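Local coordinates for protein transcriptional regulator nlh2 (Aquifex aeolicus, PDB 4G3V) that probably activates sigma-54-dependent transcription under the control of its regulatory GAF domain, the part present here in an inactive state, at residues A[10-15]-A[149-154]; A[27-32]-A[157-162]; A[35-38]-A[42-45]; A[75-80]-A[113-118]. All coordinates share one frame; numbering follows the deposited sequence. Where two conformers were deposited one is given.

Contact 1 (A[10-15]-A[149-154]); sequences NVVNEI and INVIGN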
loop_
_atom_site.group_PDB
_atom_site.type_symbol
_atom_site.label_atom_id
_atom_site.label_comp_id
_atom_site.label_asym_id
_atom_site.label_seq_id
_atom_site.Cartn_x
_atom_site.Cartn_y
_atom_site.Cartn_z
ATOM N N ASN A 10 -1.685 -7.075 8.144
ATOM C CA ASN A 10 -0.920 -8.300 7.939
ATOM C C ASN A 10 -0.955 -8.803 6.492
ATOM O O ASN A 10 0.058 -9.302 5.978
ATOM C CB ASN A 10 -1.372 -9.387 8.929
ATOM C CG ASN A 10 -0.954 -9.067 10.365
ATOM O OD1 ASN A 10 0.038 -8.366 10.586
ATOM N ND2 ASN A 10 -1.706 -9.577 11.345
ATOM N N VAL A 11 -2.091 -8.694 5.824
ATOM C CA VAL A 11 -2.153 -9.172 4.436
ATOM C C VAL A 11 -1.328 -8.284 3.508
ATOM O O VAL A 11 -0.716 -8.767 2.553
ATOM C CB VAL A 11 -3.604 -9.361 3.906
ATOM C CG1 VAL A 11 -4.196 -8.070 3.439
ATOM C CG2 VAL A 11 -3.613 -10.377 2.755
ATOM N N VAL A 12 -1.308 -6.985 3.776
ATOM C CA VAL A 12 -0.471 -6.081 2.997
ATOM C C VAL A 12 1.011 -6.433 3.202
ATOM O O VAL A 12 1.781 -6.511 2.235
ATOM C CB VAL A 12 -0.754 -4.607 3.362
ATOM C CG1 VAL A 12 0.383 -3.694 2.898
ATOM C CG2 VAL A 12 -2.090 -4.177 2.760
ATOM N N ASN A 13 1.426 -6.663 4.439
ATOM C CA ASN A 13 2.813 -7.103 4.667
ATOM C C ASN A 13 3.122 -8.415 3.946
ATOM O O ASN A 13 4.182 -8.573 3.345
ATOM C CB ASN A 13 3.109 -7.280 6.163
ATOM C CG ASN A 13 3.012 -5.989 6.937
ATOM O OD1 ASN A 13 3.111 -4.903 6.370
ATOM N ND2 ASN A 13 2.821 -6.101 8.250
ATOM N N GLU A 14 2.188 -9.359 4.001
ATOM C CA GLU A 14 2.385 -10.681 3.396
ATOM C C GLU A 14 2.456 -10.582 1.871
ATOM O O GLU A 14 3.299 -11.203 1.239
ATOM C CB GLU A 14 1.250 -11.612 3.821
ATOM C CG GLU A 14 1.263 -12.994 3.163
ATOM C CD GLU A 14 2.431 -13.879 3.559
ATOM O OE1 GLU A 14 3.316 -13.453 4.334
ATOM O OE2 GLU A 14 2.446 -15.031 3.081
ATOM N N ILE A 15 1.574 -9.776 1.280
ATOM C CA ILE A 15 1.582 -9.567 -0.159
ATOM C C ILE A 15 2.896 -8.941 -0.611
ATOM O O ILE A 15 3.453 -9.342 -1.627
ATOM C CB ILE A 15 0.349 -8.731 -0.603
ATOM C CG1 ILE A 15 -0.914 -9.610 -0.490
ATOM C CG2 ILE A 15 0.508 -8.230 -2.026
ATOM C CD1 ILE A 15 -2.238 -8.854 -0.653
ATOM N N ILE A 149 -8.189 -2.834 -0.853
ATOM C CA ILE A 149 -8.070 -3.350 -2.210
ATOM C C ILE A 149 -7.302 -2.342 -3.079
ATOM O O ILE A 149 -6.480 -2.723 -3.930
ATOM C CB ILE A 149 -9.447 -3.697 -2.807
ATOM C CG1 ILE A 149 -10.126 -4.766 -1.945
ATOM C CG2 ILE A 149 -9.309 -4.174 -4.269
ATOM C CD1 ILE A 149 -9.350 -6.053 -1.833
ATOM N N ASN A 150 -7.551 -1.051 -2.876
ATOM C CA ASN A 150 -6.794 -0.055 -3.625
ATOM C C ASN A 150 -5.294 -0.161 -3.339
ATOM O O ASN A 150 -4.471 -0.042 -4.250
ATOM C CB ASN A 150 -7.266 1.355 -3.335
ATOM C CG ASN A 150 -6.547 2.384 -4.211
ATOM O OD1 ASN A 150 -6.755 2.427 -5.427
ATOM N ND2 ASN A 150 -5.673 3.183 -3.604
ATOM N N VAL A 151 -4.944 -0.384 -2.077
ATOM C CA VAL A 151 -3.546 -0.558 -1.702
ATOM C C VAL A 151 -2.960 -1.758 -2.435
ATOM O O VAL A 151 -1.853 -1.692 -2.961
ATOM C CB VAL A 151 -3.381 -0.763 -0.191
ATOM C CG1 VAL A 151 -1.990 -1.307 0.126
ATOM C CG2 VAL A 151 -3.632 0.547 0.553
ATOM N N ILE A 152 -3.724 -2.846 -2.511
ATOM C CA ILE A 152 -3.224 -4.046 -3.176
ATOM C C ILE A 152 -3.014 -3.793 -4.674
ATOM O O ILE A 152 -2.036 -4.249 -5.251
ATOM C CB ILE A 152 -4.123 -5.242 -2.894
ATOM C CG1 ILE A 152 -3.987 -5.594 -1.397
ATOM C CG2 ILE A 152 -3.727 -6.447 -3.772
ATOM C CD1 ILE A 152 -4.956 -6.580 -0.918
ATOM N N GLY A 153 -3.885 -3.005 -5.292
ATOM C CA GLY A 153 -3.694 -2.637 -6.685
ATOM C C GLY A 153 -2.392 -1.880 -6.900
ATOM O O GLY A 153 -1.689 -2.076 -7.896
ATOM N N ASN A 154 -2.053 -1.018 -5.953
ATOM C CA ASN A 154 -0.789 -0.295 -5.998
ATOM C C ASN A 154 0.443 -1.198 -5.810
ATOM O O ASN A 154 1.457 -1.040 -6.508
ATOM C CB ASN A 154 -0.797 0.817 -4.967
ATOM C CG ASN A 154 -1.583 2.038 -5.449
ATOM O OD1 ASN A 154 -1.084 2.816 -6.240
ATOM N ND2 ASN A 154 -2.811 2.186 -4.991
#

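Contact 2 (A[27-32]-A[157-162]); sequences ESLKEV and GMFFKL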
loop_
_atom_site.group_PDB
_atom_site.type_symbol
_atom_site.label_atom_id
_atom_site.label_comp_id
_atom_site.label_asym_id
_atom_site.label_seq_id
_atom_site.Cartn_x
_atom_site.Cartn_y
_atom_site.Cartn_z
ATOM N N GLU A 27 2.501 -17.318 -10.715
ATOM C CA GLU A 27 2.401 -17.900 -9.372
ATOM C C GLU A 27 2.251 -16.788 -8.330
ATOM O O GLU A 27 1.517 -16.945 -7.356
ATOM C CB GLU A 27 3.624 -18.765 -9.024
ATOM C CG GLU A 27 3.782 -20.056 -9.872
ATOM C CD GLU A 27 2.834 -21.199 -9.478
ATOM O OE1 GLU A 27 3.138 -22.355 -9.835
ATOM O OE2 GLU A 27 1.790 -20.959 -8.829
ATOM N N SER A 28 2.948 -15.668 -8.539
ATOM C CA SER A 28 2.889 -14.532 -7.610
ATOM C C SER A 28 1.467 -13.967 -7.535
ATOM O O SER A 28 0.926 -13.750 -6.444
ATOM C CB SER A 28 3.870 -13.428 -8.038
ATOM O OG SER A 28 5.226 -13.885 -7.970
ATOM N N LEU A 29 0.857 -13.742 -8.695
ATOM C CA LEU A 29 -0.504 -13.207 -8.743
ATOM C C LEU A 29 -1.479 -14.153 -8.081
ATOM O O LEU A 29 -2.337 -13.729 -7.315
ATOM C CB LEU A 29 -0.958 -12.960 -10.174
ATOM C CG LEU A 29 -0.139 -11.996 -11.028
ATOM C CD1 LEU A 29 -0.833 -11.783 -12.372
ATOM C CD2 LEU A 29 0.078 -10.684 -10.312
ATOM N N LYS A 30 -1.342 -15.446 -8.361
ATOM C CA LYS A 30 -2.211 -16.432 -7.753
ATOM C C LYS A 30 -2.066 -16.417 -6.235
ATOM O O LYS A 30 -3.058 -16.520 -5.529
ATOM C CB LYS A 30 -1.906 -17.834 -8.301
ATOM C CG LYS A 30 -2.831 -18.895 -7.783
ATOM C CD LYS A 30 -4.240 -18.726 -8.363
ATOM C CE LYS A 30 -5.152 -19.868 -7.941
ATOM N NZ LYS A 30 -6.264 -20.051 -8.895
ATOM N N GLU A 31 -0.835 -16.300 -5.733
ATOM C CA GLU A 31 -0.610 -16.355 -4.290
ATOM C C GLU A 31 -1.219 -15.117 -3.620
ATOM O O GLU A 31 -1.747 -15.200 -2.514
ATOM C CB GLU A 31 0.875 -16.482 -3.971
ATOM C CG GLU A 31 1.186 -16.769 -2.511
ATOM C CD GLU A 31 0.839 -18.180 -2.064
ATOM O OE1 GLU A 31 0.402 -19.019 -2.889
ATOM O OE2 GLU A 31 1.019 -18.448 -0.859
ATOM N N VAL A 32 -1.167 -13.968 -4.289
ATOM C CA VAL A 32 -1.864 -12.785 -3.778
ATOM C C VAL A 32 -3.369 -13.058 -3.591
ATOM O O VAL A 32 -3.949 -12.748 -2.540
ATOM C CB VAL A 32 -1.654 -11.574 -4.703
ATOM C CG1 VAL A 32 -2.565 -10.389 -4.295
ATOM C CG2 VAL A 32 -0.210 -11.157 -4.685
ATOM N N GLY A 157 0.915 -2.753 -8.974
ATOM C CA GLY A 157 1.528 -1.833 -9.922
ATOM C C GLY A 157 3.048 -1.872 -9.800
ATOM O O GLY A 157 3.767 -1.923 -10.786
ATOM N N MET A 158 3.549 -1.860 -8.568
ATOM C CA MET A 158 4.984 -1.953 -8.313
ATOM C C MET A 158 5.512 -3.266 -8.881
ATOM O O MET A 158 6.563 -3.311 -9.506
ATOM C CB MET A 158 5.284 -1.903 -6.813
ATOM C CG MET A 158 4.931 -0.596 -6.108
ATOM S SD MET A 158 5.964 0.800 -6.557
ATOM C CE MET A 158 7.600 0.208 -6.153
ATOM N N PHE A 159 4.756 -4.338 -8.651
ATOM C CA PHE A 159 5.151 -5.667 -9.115
ATOM C C PHE A 159 5.229 -5.722 -10.644
ATOM O O PHE A 159 6.159 -6.322 -11.206
ATOM C CB PHE A 159 4.170 -6.721 -8.624
ATOM C CG PHE A 159 4.594 -8.142 -8.926
ATOM C CD1 PHE A 159 5.718 -8.677 -8.339
ATOM C CD2 PHE A 159 3.858 -8.929 -9.798
ATOM C CE1 PHE A 159 6.105 -9.986 -8.614
ATOM C CE2 PHE A 159 4.224 -10.228 -10.073
ATOM C CZ PHE A 159 5.352 -10.761 -9.481
ATOM N N PHE A 160 4.252 -5.121 -11.317
ATOM C CA PHE A 160 4.273 -5.075 -12.783
ATOM C C PHE A 160 5.539 -4.366 -13.301
ATOM O O PHE A 160 6.149 -4.784 -14.304
ATOM C CB PHE A 160 3.032 -4.361 -13.340
ATOM C CG PHE A 160 1.761 -5.190 -13.323
ATOM C CD1 PHE A 160 1.573 -6.228 -12.420
ATOM C CD2 PHE A 160 0.740 -4.909 -14.219
ATOM C CE1 PHE A 160 0.391 -6.969 -12.416
ATOM C CE2 PHE A 160 -0.443 -5.635 -14.217
ATOM C CZ PHE A 160 -0.622 -6.663 -13.318
ATOM N N LYS A 161 5.930 -3.293 -12.622
ATOM C CA LYS A 161 7.161 -2.572 -12.957
ATOM C C LYS A 161 8.384 -3.460 -12.693
ATOM O O LYS A 161 9.307 -3.535 -13.513
ATOM C CB LYS A 161 7.245 -1.286 -12.126
ATOM C CG LYS A 161 8.497 -0.433 -12.366
ATOM C CD LYS A 161 8.532 0.173 -13.753
ATOM C CE LYS A 161 9.815 0.966 -13.971
ATOM N NZ LYS A 161 9.792 1.734 -15.230
ATOM N N LEU A 162 8.371 -4.149 -11.554
ATOM C CA LEU A 162 9.458 -5.038 -11.175
ATOM C C LEU A 162 9.715 -6.089 -12.252
ATOM O O LEU A 162 10.865 -6.391 -12.583
ATOM C CB LEU A 162 9.119 -5.720 -9.854
ATOM C CG LEU A 162 10.184 -6.611 -9.228
ATOM C CD1 LEU A 162 11.486 -5.860 -9.066
ATOM C CD2 LEU A 162 9.691 -7.120 -7.888
#

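Contact 3 (A[35-38]-A[42-45]); sequences VLYS and VEHS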
loop_
_atom_site.group_PDB
_atom_site.type_symbol
_atom_site.label_atom_id
_atom_site.label_comp_id
_atom_site.label_asym_id
_atom_site.label_seq_id
_atom_site.Cartn_x
_atom_site.Cartn_y
_atom_site.Cartn_z
ATOM N N VAL A 35 -4.024 -15.370 -0.615
ATOM C CA VAL A 35 -3.965 -14.743 0.706
ATOM C C VAL A 35 -5.146 -13.781 0.920
ATOM O O VAL A 35 -5.601 -13.596 2.048
ATOM C CB VAL A 35 -2.577 -14.100 1.049
ATOM C CG1 VAL A 35 -1.480 -15.171 1.044
ATOM C CG2 VAL A 35 -2.218 -13.002 0.119
ATOM N N LEU A 36 -5.675 -13.187 -0.145
ATOM C CA LEU A 36 -6.895 -12.387 0.013
ATOM C C LEU A 36 -8.025 -13.267 0.526
ATOM O O LEU A 36 -8.854 -12.848 1.340
ATOM C CB LEU A 36 -7.299 -11.745 -1.305
ATOM C CG LEU A 36 -6.512 -10.482 -1.631
ATOM C CD1 LEU A 36 -6.935 -9.912 -2.972
ATOM C CD2 LEU A 36 -6.729 -9.460 -0.529
ATOM N N TYR A 37 -8.061 -14.497 0.050
ATOM C CA TYR A 37 -9.033 -15.448 0.559
ATOM C C TYR A 37 -8.721 -15.845 2.005
ATOM O O TYR A 37 -9.579 -15.779 2.880
ATOM C CB TYR A 37 -9.057 -16.684 -0.326
ATOM C CG TYR A 37 -9.844 -17.806 0.272
ATOM C CD1 TYR A 37 -11.224 -17.810 0.215
ATOM C CD2 TYR A 37 -9.207 -18.866 0.893
ATOM C CE1 TYR A 37 -11.950 -18.846 0.764
ATOM C CE2 TYR A 37 -9.922 -19.899 1.441
ATOM C CZ TYR A 37 -11.284 -19.886 1.371
ATOM O OH TYR A 37 -11.971 -20.925 1.927
ATOM N N SER A 38 -7.488 -16.254 2.264
ATOM C CA SER A 38 -7.151 -16.785 3.581
ATOM C C SER A 38 -7.167 -15.710 4.684
ATOM O O SER A 38 -7.589 -15.983 5.805
ATOM C CB SER A 38 -5.798 -17.502 3.529
ATOM O OG SER A 38 -4.740 -16.574 3.372
ATOM N N VAL A 42 -12.009 -13.297 0.800
ATOM C CA VAL A 42 -12.412 -12.968 -0.562
ATOM C C VAL A 42 -12.457 -14.240 -1.385
ATOM O O VAL A 42 -11.419 -14.763 -1.780
ATOM C CB VAL A 42 -11.438 -11.977 -1.208
ATOM C CG1 VAL A 42 -11.782 -11.766 -2.674
ATOM C CG2 VAL A 42 -11.453 -10.666 -0.447
ATOM N N GLU A 43 -13.664 -14.730 -1.651
ATOM C CA GLU A 43 -13.829 -16.054 -2.239
ATOM C C GLU A 43 -13.746 -16.077 -3.768
ATOM O O GLU A 43 -13.444 -17.110 -4.349
ATOM C CB GLU A 43 -15.147 -16.677 -1.747
ATOM C CG GLU A 43 -15.104 -17.083 -0.259
ATOM C CD GLU A 43 -16.459 -16.993 0.438
ATOM O OE1 GLU A 43 -16.868 -15.867 0.797
ATOM O OE2 GLU A 43 -17.115 -18.037 0.640
ATOM N N HIS A 44 -14.007 -14.946 -4.416
ATOM C CA HIS A 44 -13.933 -14.855 -5.869
ATOM C C HIS A 44 -13.163 -13.605 -6.274
ATOM O O HIS A 44 -13.466 -12.506 -5.812
ATOM C CB HIS A 44 -15.337 -14.792 -6.480
ATOM C CG HIS A 44 -16.272 -15.853 -5.971
ATOM N ND1 HIS A 44 -16.293 -17.127 -6.482
ATOM C CD2 HIS A 44 -17.213 -15.818 -4.997
ATOM C CE1 HIS A 44 -17.215 -17.843 -5.851
ATOM N NE2 HIS A 44 -17.789 -17.069 -4.949
ATOM N N SER A 45 -12.190 -13.756 -7.159
ATOM C CA SER A 45 -11.359 -12.619 -7.530
ATOM C C SER A 45 -10.588 -12.904 -8.791
ATOM O O SER A 45 -10.405 -14.063 -9.169
ATOM C CB SER A 45 -10.352 -12.302 -6.412
ATOM O OG SER A 45 -9.483 -13.401 -6.196
#

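Contact 4 (A[75-80]-A[113-118]); sequences EGITGK and HALIAA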
loop_
_atom_site.group_PDB
_atom_site.type_symbol
_atom_site.label_atom_id
_atom_site.label_comp_id
_atom_site.label_asym_id
_atom_site.label_seq_id
_atom_site.Cartn_x
_atom_site.Cartn_y
_atom_site.Cartn_z
ATOM N N GLU A 75 -16.189 -1.160 -20.949
ATOM C CA GLU A 75 -17.069 -2.335 -20.936
ATOM C C GLU A 75 -17.276 -2.909 -19.538
ATOM O O GLU A 75 -16.360 -3.522 -18.954
ATOM C CB GLU A 75 -16.509 -3.444 -21.831
ATOM C CG GLU A 75 -17.350 -4.709 -21.792
ATOM C CD GLU A 75 -16.788 -5.826 -22.657
ATOM O OE1 GLU A 75 -15.613 -5.729 -23.085
ATOM O OE2 GLU A 75 -17.522 -6.805 -22.898
ATOM N N GLY A 76 -18.484 -2.746 -19.010
ATOM C CA GLY A 76 -18.791 -3.240 -17.680
ATOM C C GLY A 76 -18.020 -2.494 -16.596
ATOM O O GLY A 76 -17.334 -1.510 -16.864
ATOM N N ILE A 77 -18.138 -2.964 -15.363
ATOM C CA ILE A 77 -17.518 -2.299 -14.217
ATOM C C ILE A 77 -15.998 -2.368 -14.287
ATOM O O ILE A 77 -15.310 -1.354 -14.135
ATOM C CB ILE A 77 -18.025 -2.912 -12.896
ATOM C CG1 ILE A 77 -19.533 -2.652 -12.762
ATOM C CG2 ILE A 77 -17.281 -2.334 -11.703
ATOM C CD1 ILE A 77 -20.242 -3.596 -11.814
ATOM N N THR A 78 -15.471 -3.559 -14.554
ATOM C CA THR A 78 -14.035 -3.720 -14.672
ATOM C C THR A 78 -13.492 -2.896 -15.847
ATOM O O THR A 78 -12.439 -2.274 -15.738
ATOM C CB THR A 78 -13.657 -5.215 -14.782
ATOM O OG1 THR A 78 -13.998 -5.879 -13.550
ATOM C CG2 THR A 78 -12.180 -5.373 -15.027
ATOM N N GLY A 79 -14.233 -2.851 -16.954
ATOM C CA GLY A 79 -13.824 -2.070 -18.112
ATOM C C GLY A 79 -13.820 -0.570 -17.849
ATOM O O GLY A 79 -13.026 0.170 -18.428
ATOM N N LYS A 80 -14.706 -0.108 -16.977
ATOM C CA LYS A 80 -14.730 1.312 -16.638
ATOM C C LYS A 80 -13.525 1.696 -15.782
ATOM O O LYS A 80 -12.944 2.764 -15.963
ATOM C CB LYS A 80 -16.037 1.686 -15.943
ATOM C CG LYS A 80 -17.216 1.799 -16.901
ATOM C CD LYS A 80 -18.530 1.921 -16.146
ATOM C CE LYS A 80 -19.661 2.299 -17.072
ATOM N NZ LYS A 80 -19.830 1.314 -18.173
ATOM N N HIS A 113 -23.403 -9.597 -1.924
ATOM C CA HIS A 113 -22.094 -9.477 -2.570
ATOM C C HIS A 113 -21.883 -8.094 -3.156
ATOM O O HIS A 113 -22.749 -7.566 -3.855
ATOM C CB HIS A 113 -21.922 -10.505 -3.688
ATOM C CG HIS A 113 -21.446 -11.839 -3.211
ATOM N ND1 HIS A 113 -22.310 -12.873 -2.925
ATOM C CD2 HIS A 113 -20.203 -12.303 -2.950
ATOM C CE1 HIS A 113 -21.617 -13.920 -2.514
ATOM N NE2 HIS A 113 -20.334 -13.600 -2.521
ATOM N N ALA A 114 -20.722 -7.516 -2.869
ATOM C CA ALA A 114 -20.279 -6.307 -3.548
ATOM C C ALA A 114 -19.145 -6.644 -4.509
ATOM O O ALA A 114 -18.462 -7.663 -4.364
ATOM C CB ALA A 114 -19.823 -5.272 -2.553
ATOM N N LEU A 115 -18.950 -5.771 -5.490
ATOM C CA LEU A 115 -17.824 -5.860 -6.397
ATOM C C LEU A 115 -16.915 -4.669 -6.117
ATOM O O LEU A 115 -17.378 -3.528 -6.083
ATOM C CB LEU A 115 -18.319 -5.838 -7.847
ATOM C CG LEU A 115 -17.301 -6.054 -8.967
ATOM C CD1 LEU A 115 -17.989 -6.326 -10.296
ATOM C CD2 LEU A 115 -16.384 -4.872 -9.107
ATOM N N ILE A 116 -15.635 -4.924 -5.884
ATOM C CA ILE A 116 -14.667 -3.830 -5.790
ATOM C C ILE A 116 -13.596 -4.057 -6.844
ATOM O O ILE A 116 -12.986 -5.120 -6.893
ATOM C CB ILE A 116 -13.995 -3.756 -4.414
ATOM C CG1 ILE A 116 -15.036 -3.506 -3.328
ATOM C CG2 ILE A 116 -12.916 -2.656 -4.397
ATOM C CD1 ILE A 116 -14.477 -3.572 -1.928
ATOM N N ALA A 117 -13.378 -3.054 -7.682
ATOM C CA ALA A 117 -12.399 -3.146 -8.745
ATOM C C ALA A 117 -11.472 -1.945 -8.641
ATOM O O ALA A 117 -11.934 -0.794 -8.567
ATOM C CB ALA A 117 -13.088 -3.201 -10.101
ATOM N N ALA A 118 -10.170 -2.214 -8.613
ATOM C CA ALA A 118 -9.176 -1.160 -8.454
ATOM C C ALA A 118 -8.124 -1.267 -9.544
ATOM O O ALA A 118 -7.709 -2.376 -9.935
ATOM C CB ALA A 118 -8.515 -1.245 -7.095
#

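Contact 1 (A[10-15]-A[149-154])
The backbones of helix 4-19 and helix 139-162 come closest in these segments at Val12 and Ile152, whose CA atoms are 7.1 Å apart, while the side chains of Val12 and Ile15 meet those of Val151 and Ile152. This is helix-helix packing in the helical layer of a GAF domain, made wholly of branched aliphatic side chains. In Val12, chi1 of 162° leaves CG2 beside the backbone N, and that methyl approaches CG1 of Val151 at 3.9 Å, the two side chains crossing at about a right angle. Ile15 and Ile152 also cross at about a right angle; their terminal methyls are closer, CD1 of Ile15 lying 3.6 Å from CD1 of Ile152 and 3.8 Å from its CG1. Helix 25-40 packs alongside, Val35 touching Ile15 and Leu36 touching Ile152. Another side of these helices faces the second subunit, where Val151 packs on its counterpart and Asn154 hydrogen-bonds through ND2 to Asn13 and through OD1 to Thr16, both of the second subunit. Within its own helix Asn154 also turns back on the backbone, where its amide is held by a 2.9 Å bond from ND2 to Asn150 O, bent to 141° at the hydrogen. ND2 stands above that carbonyl plane, and Asn154 N reaches the same Asn150 O from the opposite face.

Contact 2 (A[27-32]-A[157-162])
Ser28 meets Phe159 first, where helix 25-40 runs nearly antiparallel to helix 139-162, at 168° between the segment axes. The segment axes come no closer than 12.2 Å, and side chains fill the distance. CB of Ser28 lies 3.4 Å from CZ of Phe159, the far end of a ring carried across by a CG anti to the backbone N (chi1 -173°). OG of Ser28 is nearly as close to that CZ, at 3.5 Å, but its hydrogen bond goes to Thr24 O, just ahead of the helix. One residue on, Leu29 sends CD2 between the two phenylalanines. This methyl is 4.2 Å from CE2 of Phe159, and it sits at the edge of the Phe160 ring, near its plane, 4.3 Å from CE1. Leu29 also touches Ile47 and Ile49 of strand 44-51, and Phe160 shares Ile49 with it. Phe25 meets the Phe159 ring with its plane almost parallel, and Met158 of the second subunit packs on Phe159 too. Buried, and without a hydrogen bond across it, the arrangement is an antiparallel helix pair lying over one face of the GAF-domain sheet, next to the dimer interface.

Contact 3 (A[35-38]-A[42-45])
The Tyr37 ring presents its edge to the second segment: the carbonyl oxygen of Val42 and CG of Glu43 both lie at that edge, in the ring plane. Val42 O is 3.6 Å from CD1 of Tyr37, and CG of Glu43 is 3.8 Å from CE1. The carboxylate of Glu43 is turned 46° from the ring, and its contact with the tyrosine runs through the aliphatic part of the chain. Tyr61, from strand 54-61, meets the same ring with the planes inclined to each other. With CG anti to the backbone N (chi1 169°) the ring edge of Tyr37 comes to Val42 O; CB of Tyr37, placed by the backbone, lies 3.4 Å from the same oxygen. CA of Tyr37 approaches that oxygen equally closely in a CA-H...O contact that is far from linear.

The backbone provides the one hydrogen bond across the contact: Val42 N donates to Leu36 O at 3.2 Å. It is nearly straight at the hydrogen, 171°, yet the donor stands above the carbonyl plane. Beside this bond the side chains close up, CB of Leu36 lying 4.1 Å from CB of Val42. Leu36 continues inward to Ile130, and Val42 to Ile132 and Phe145, whereas Tyr37 and Glu43 form the solvent-exposed side. Beyond the turn, His44 and Ser45 pair through their backbones with Phe133 and Tyr61 of the two neighbouring strands. The arrangement is a tight helix-to-strand turn, by which helix 25-40 of the GAF domain passes into central strand 44-51.

Contact 4 (A[75-80]-A[113-118])
Ile77 with chi1 of -64° has CG2 anti to its backbone N and CG1 on the N side, and Leu115 with chi1 of -174° stretches its CG away from its own N; the two side chains thereby reach toward each other tip to tip. Here the short helix 76-84 packs on strand 113-122 of the antiparallel GAF-domain sheet, on the face turned away from helix 139-162, which is touched by Ile116 from the same strand. The methyls meet in two pairs: CG2 of Ile77 lies 3.7 Å from CD2 of Leu115, and CD1 of Ile77 is 3.9 Å from CD1 of Leu115. Leu88 and Ile90 of the edge strand 88-90, with Val93 and Phe99 from loops, pack on Ile77 as well, and an apolar cluster joins helix to sheet. In many GAF domains the ligand pocket lies on this side of the sheet. One residue beyond Ile77, Thr78 has its hydroxyl hydrogen-bonded to OG1 of Thr131 on the adjacent strand. Nearest to it across the contact is the small methyl of Ala117, with CB 4.5 Å from Thr78 OG1.

Contacts 1, 2 and 4 are buried and without a hydrogen bond across their segments; the serine hydroxyl in contact 2 and the threonine hydroxyl in contact 4 find their partners outside them. Contact 3 alone is partly exposed and alone has a hydrogen bond across it. Contacts 1 and 2 share helix 139-162 and both reach the second subunit; within the chain, contact 1 joins aliphatic methyls, and contact 2 sets a serine and a leucine against phenylalanine rings. Contact 3 shares helix 25-40 with contact 2 and touches contact 1. Contacts 1 and 4 lie on opposite sides of the chain's centre, yet touch where Ile149 meets Ile116. Contacts 3 and 4 reach the same sheet without touching.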